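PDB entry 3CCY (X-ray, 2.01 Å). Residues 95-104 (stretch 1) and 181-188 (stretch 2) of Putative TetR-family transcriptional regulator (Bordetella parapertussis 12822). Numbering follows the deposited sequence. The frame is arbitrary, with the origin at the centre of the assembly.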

ATOM      1  N   VAL A  95      -1.620 -17.527   0.625  1.00 32.09           N
ATOM      2  CA  VAL A  95      -1.822 -16.316   1.427  1.00 32.95           C
ATOM      3  C   VAL A  95      -1.117 -16.453   2.819  1.00 31.62           C
ATOM      4  O   VAL A  95      -0.533 -15.510   3.319  1.00 29.67           O
ATOM      5  N   LYS A  96      -1.206 -17.634   3.415  1.00 30.32           N
ATOM      6  CA  LYS A  96      -0.578 -17.914   4.722  1.00 30.66           C
ATOM      7  C   LYS A  96       0.933 -17.758   4.576  1.00 30.89           C
ATOM      8  O   LYS A  96       1.584 -17.227   5.465  1.00 30.62           O
ATOM      9  N   LEU A  97       1.480 -18.197   3.442  1.00 31.52           N
ATOM     10  CA  LEU A  97       2.928 -18.017   3.181  1.00 32.56           C
ATOM     11  C   LEU A  97       3.333 -16.534   3.167  1.00 33.15           C
ATOM     12  O   LEU A  97       4.329 -16.147   3.805  1.00 30.92           O
ATOM     13  N   PHE A  98       2.571 -15.718   2.434  1.00 34.32           N
ATOM     14  CA  PHE A  98       2.928 -14.293   2.325  1.00 36.34           C
ATOM     15  C   PHE A  98       2.908 -13.621   3.685  1.00 35.97           C
ATOM     16  O   PHE A  98       3.814 -12.837   4.023  1.00 36.46           O
ATOM     17  N   LEU A  99       1.913 -13.952   4.499  1.00 36.16           N
ATOM     18  CA  LEU A  99       1.810 -13.354   5.821  1.00 36.28           C
ATOM     19  C   LEU A  99       2.814 -13.917   6.801  1.00 36.31           C
ATOM     20  O   LEU A  99       3.242 -13.225   7.719  1.00 36.47           O
ATOM     21  N   GLU A 100       3.223 -15.169   6.597  1.00 35.08           N
ATOM     22  CA  GLU A 100       4.292 -15.745   7.380  1.00 35.45           C
ATOM     23  C   GLU A 100       5.619 -14.975   7.141  1.00 35.85           C
ATOM     24  O   GLU A 100       6.357 -14.649   8.093  1.00 35.74           O
ATOM     25  N   ILE A 101       5.907 -14.710   5.869  1.00 36.00           N
ATOM     26  CA  ILE A 101       7.089 -13.965   5.461  1.00 37.86           C
ATOM     27  C   ILE A 101       7.108 -12.522   6.035  1.00 39.26           C
ATOM     28  O   ILE A 101       8.162 -12.023   6.460  1.00 39.48           O
ATOM     29  N   TYR A 102       5.933 -11.901   6.152  1.00 40.53           N
ATOM     30  CA  TYR A 102       5.767 -10.668   6.964  1.00 41.36           C
ATOM     31  C   TYR A 102       6.094 -10.815   8.478  1.00 42.54           C
ATOM     32  O   TYR A 102       6.866 -10.031   9.064  1.00 42.84           O
ATOM     33  N   ALA A 103       5.511 -11.824   9.113  1.00 43.03           N
ATOM     34  CA  ALA A 103       5.807 -12.156  10.492  1.00 43.78           C
ATOM     35  C   ALA A 103       7.311 -12.392  10.745  1.00 44.21           C
ATOM     36  O   ALA A 103       7.838 -12.056  11.817  1.00 44.74           O
ATOM     37  N   THR A 104       8.004 -12.978   9.771  1.00 43.99           N
ATOM     38  CA  THR A 104       9.413 -13.300   9.980  1.00 43.83           C
ATOM     39  C   THR A 104      10.333 -12.218   9.415  1.00 42.92           C
ATOM     40  O   THR A 104      11.276 -11.834  10.073  1.00 43.57           O
ATOM     41  N   SER A 181      -3.194 -13.654  14.769  1.00 30.11           N
ATOM     42  CA  SER A 181      -1.961 -14.275  14.299  1.00 31.09           C
ATOM     43  C   SER A 181      -1.857 -14.171  12.786  1.00 31.82           C
ATOM     44  O   SER A 181      -2.873 -13.980  12.116  1.00 32.57           O
ATOM     45  N   PRO A 182      -0.629 -14.267  12.232  1.00 32.04           N
ATOM     46  CA  PRO A 182      -0.534 -14.353  10.761  1.00 31.68           C
ATOM     47  C   PRO A 182      -1.458 -15.384  10.099  1.00 31.25           C
ATOM     48  O   PRO A 182      -2.121 -15.032   9.107  1.00 30.56           O
ATOM     49  N   ASP A 183      -1.582 -16.589  10.673  1.00 29.92           N
ATOM     50  CA  ASP A 183      -2.494 -17.605  10.109  1.00 31.10           C
ATOM     51  C   ASP A 183      -3.969 -17.186  10.212  1.00 30.63           C
ATOM     52  O   ASP A 183      -4.706 -17.358   9.266  1.00 31.85           O
ATOM     53  N   ALA A 184      -4.389 -16.677  11.362  1.00 29.49           N
ATOM     54  CA  ALA A 184      -5.745 -16.117  11.540  1.00 29.66           C
ATOM     55  C   ALA A 184      -6.021 -14.991  10.524  1.00 29.22           C
ATOM     56  O   ALA A 184      -7.092 -14.938   9.905  1.00 29.57           O
ATOM     57  N   LEU A 185      -5.052 -14.103  10.315  1.00 29.39           N
ATOM     58  CA  LEU A 185      -5.275 -12.995   9.377  1.00 30.18           C
ATOM     59  C   LEU A 185      -5.461 -13.553   7.943  1.00 29.82           C
ATOM     60  O   LEU A 185      -6.324 -13.077   7.171  1.00 29.62           O
ATOM     61  N   ALA A 186      -4.658 -14.561   7.597  1.00 29.38           N
ATOM     62  CA  ALA A 186      -4.684 -15.178   6.275  1.00 28.25           C
ATOM     63  C   ALA A 186      -6.033 -15.844   6.037  1.00 29.12           C
ATOM     64  O   ALA A 186      -6.633 -15.622   4.977  1.00 27.09           O
ATOM     65  N   GLU A 187      -6.495 -16.643   7.011  1.00 29.28           N
ATOM     66  CA  GLU A 187      -7.820 -17.307   6.935  1.00 30.64           C
ATOM     67  C   GLU A 187      -8.961 -16.338   6.756  1.00 31.50           C
ATOM     68  O   GLU A 187      -9.866 -16.567   5.934  1.00 29.54           O
ATOM     69  N   ARG A 188      -8.914 -15.258   7.543  1.00 31.04           N
ATOM     70  CA  ARG A 188      -9.867 -14.155   7.440  1.00 32.00           C
ATOM     71  C   ARG A 188      -9.842 -13.488   6.057  1.00 31.95           C
ATOM     72  O   ARG A 188     -10.893 -13.267   5.466  1.00 32.61           O
TER

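Packing of helix 95-104 against helix 182-188, which run roughly antiparallel (143°) with their axes 8.6 Å apart at closest approach. Apolar contacts: the backbones come close at A186, with K96 CA 5.2 Å from A186 CA. A186 CB points toward stretch 1 and meets V95 CG1 at 3.9 Å (V95 chi1 t) and the aliphatic part of K96, whose CG lies 3.6 Å away. L99, also directed toward the partner helix, adopts chi1 m, chi2 t; this carries its CD1 to 3.6 Å from L185 CG and 4.0 Å from A186 CB. L185 (t, p) leaves its backbone sideways, but its end comes nearer. P182 and A103 face each other farther along, A103 CB 3.5 Å from P182 CG. Charged contacts: K96 starts sideways, yet its extended chain (m, t, t, t) brings the ammonium group to two acids one helical turn apart. K96 NZ donates a hydrogen bond within a salt bridge to E187 OE2 (3.0 Å) and forms a longer salt bridge with D183 OD2 (3.5 Å). Water: one molecule joins the helices, donating to K96 O (2.9 Å) and D183 OD1 (2.6 Å). Cap: S181 takes no part in the interface; its OG accepts from A184 N (3.0 Å), capping the second helix. L97, F98 and I101 make no contact with stretch 2.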

ATOM      1  CB  VAL A  95      -3.333 -16.008   1.616  1.00 31.13           C
ATOM      2  CG1 VAL A  95      -3.543 -14.716   2.487  1.00 33.51           C
ATOM      3  CG2 VAL A  95      -4.006 -15.874   0.233  1.00 36.30           C
ATOM      4  CB  LYS A  96      -0.874 -19.338   5.148  1.00 30.04           C
ATOM      5  CG  LYS A  96      -2.238 -19.552   5.752  1.00 29.62           C
ATOM      6  CD  LYS A  96      -2.389 -20.991   6.320  1.00 31.28           C
ATOM      7  CE  LYS A  96      -3.799 -21.034   6.968  1.00 33.89           C
ATOM      8  NZ  LYS A  96      -4.046 -22.265   7.668  1.00 36.92           N
ATOM      9  CB  LEU A  97       3.346 -18.690   1.868  1.00 32.04           C
ATOM     10  CG  LEU A  97       4.711 -18.354   1.285  1.00 32.75           C
ATOM     11  CD1 LEU A  97       5.767 -18.988   2.190  1.00 29.96           C
ATOM     12  CD2 LEU A  97       4.839 -18.871  -0.166  1.00 32.40           C
ATOM     13  CB  PHE A  98       2.073 -13.543   1.266  1.00 37.85           C
ATOM     14  CG  PHE A  98       2.287 -14.036  -0.160  1.00 41.01           C
ATOM     15  CD1 PHE A  98       3.265 -14.968  -0.453  1.00 46.46           C
ATOM     16  CD2 PHE A  98       1.537 -13.547  -1.204  1.00 46.89           C
ATOM     17  CE1 PHE A  98       3.463 -15.411  -1.758  1.00 48.36           C
ATOM     18  CE2 PHE A  98       1.742 -13.992  -2.526  1.00 45.06           C
ATOM     19  CZ  PHE A  98       2.698 -14.906  -2.794  1.00 44.45           C
ATOM     20  CB  LEU A  99       0.365 -13.416   6.356  1.00 37.47           C
ATOM     21  CG  LEU A  99      -0.604 -12.529   5.563  1.00 37.99           C
ATOM     22  CD1 LEU A  99      -1.977 -12.620   6.167  1.00 38.92           C
ATOM     23  CD2 LEU A  99      -0.161 -11.045   5.514  1.00 41.33           C
ATOM     24  CB  GLU A 100       4.428 -17.239   7.054  1.00 35.85           C
ATOM     25  CG  GLU A 100       5.602 -17.937   7.722  1.00 38.08           C
ATOM     26  CD  GLU A 100       6.208 -19.038   6.859  1.00 42.69           C
ATOM     27  OE1 GLU A 100       5.468 -19.892   6.290  1.00 45.40           O
ATOM     28  OE2 GLU A 100       7.445 -19.066   6.760  1.00 44.09           O
ATOM     29  CB  ILE A 101       7.305 -14.116   3.942  1.00 37.21           C
ATOM     30  CG1 ILE A 101       7.646 -15.597   3.661  1.00 37.25           C
ATOM     31  CG2 ILE A 101       8.397 -13.174   3.430  1.00 37.50           C
ATOM     32  CD1 ILE A 101       7.820 -15.961   2.198  1.00 40.70           C
ATOM     33  CB  TYR A 102       4.345 -10.157   6.780  1.00 42.16           C
ATOM     34  CG  TYR A 102       4.062  -8.878   7.528  1.00 41.65           C
ATOM     35  CD1 TYR A 102       4.454  -7.631   6.999  1.00 41.07           C
ATOM     36  CD2 TYR A 102       3.388  -8.909   8.754  1.00 40.98           C
ATOM     37  CE1 TYR A 102       4.197  -6.449   7.677  1.00 40.53           C
ATOM     38  CE2 TYR A 102       3.118  -7.730   9.434  1.00 41.67           C
ATOM     39  CZ  TYR A 102       3.529  -6.505   8.895  1.00 41.47           C
ATOM     40  OH  TYR A 102       3.273  -5.361   9.578  1.00 38.76           O
ATOM     41  CB  ALA A 103       4.998 -13.404  10.911  1.00 44.05           C
ATOM     42  CB  THR A 104       9.778 -14.717   9.470  1.00 44.09           C
ATOM     43  OG1 THR A 104       9.476 -14.816   8.090  1.00 46.14           O
ATOM     44  CG2 THR A 104       8.955 -15.755  10.182  1.00 43.79           C
ATOM     45  CB  SER A 181      -1.917 -15.750  14.705  1.00 30.06           C
ATOM     46  OG  SER A 181      -2.839 -16.487  13.910  1.00 29.05           O
ATOM     47  CB  PRO A 182       0.963 -14.634  10.507  1.00 31.64           C
ATOM     48  CG  PRO A 182       1.629 -13.892  11.633  1.00 32.27           C
ATOM     49  CD  PRO A 182       0.712 -14.234  12.853  1.00 32.00           C
ATOM     50  CB  ASP A 183      -2.329 -18.990  10.753  1.00 31.14           C
ATOM     51  CG  ASP A 183      -1.533 -19.949   9.893  1.00 35.60           C
ATOM     52  OD1 ASP A 183      -0.668 -19.508   9.047  1.00 34.37           O
ATOM     53  OD2 ASP A 183      -1.774 -21.160  10.095  1.00 39.80           O
ATOM     54  CB  ALA A 184      -5.949 -15.630  13.013  1.00 29.95           C
ATOM     55  CB  LEU A 185      -4.129 -11.962   9.458  1.00 29.53           C
ATOM     56  CG  LEU A 185      -4.201 -10.835   8.429  1.00 32.70           C
ATOM     57  CD1 LEU A 185      -5.468 -10.007   8.661  1.00 29.31           C
ATOM     58  CD2 LEU A 185      -2.946  -9.906   8.525  1.00 30.32           C
ATOM     59  CB  ALA A 186      -3.528 -16.255   6.115  1.00 28.77           C
ATOM     60  CB  GLU A 187      -8.058 -18.221   8.134  1.00 31.28           C
ATOM     61  CG  GLU A 187      -7.040 -19.366   8.099  1.00 36.17           C
ATOM     62  CD  GLU A 187      -7.095 -20.347   9.250  1.00 44.74           C
ATOM     63  OE1 GLU A 187      -7.545 -19.953  10.352  1.00 49.56           O
ATOM     64  OE2 GLU A 187      -6.648 -21.517   9.046  1.00 45.97           O
ATOM     65  CB  ARG A 188      -9.525 -13.070   8.456  1.00 31.15           C
ATOM     66  CG  ARG A 188     -10.633 -11.948   8.568  1.00 35.05           C
ATOM     67  CD  ARG A 188     -11.829 -12.533   9.238  1.00 36.90           C
ATOM     68  NE  ARG A 188     -12.818 -11.540   9.668  1.00 40.91           N
ATOM     69  CZ  ARG A 188     -13.857 -11.848  10.436  1.00 39.41           C
ATOM     70  NH1 ARG A 188     -14.004 -13.098  10.855  1.00 39.90           N
ATOM     71  NH2 ARG A 188     -14.740 -10.934  10.774  1.00 35.77           N
TER
HETATM   72  O   HOH W   1       0.811 -17.466   8.237  1.00 20.31           O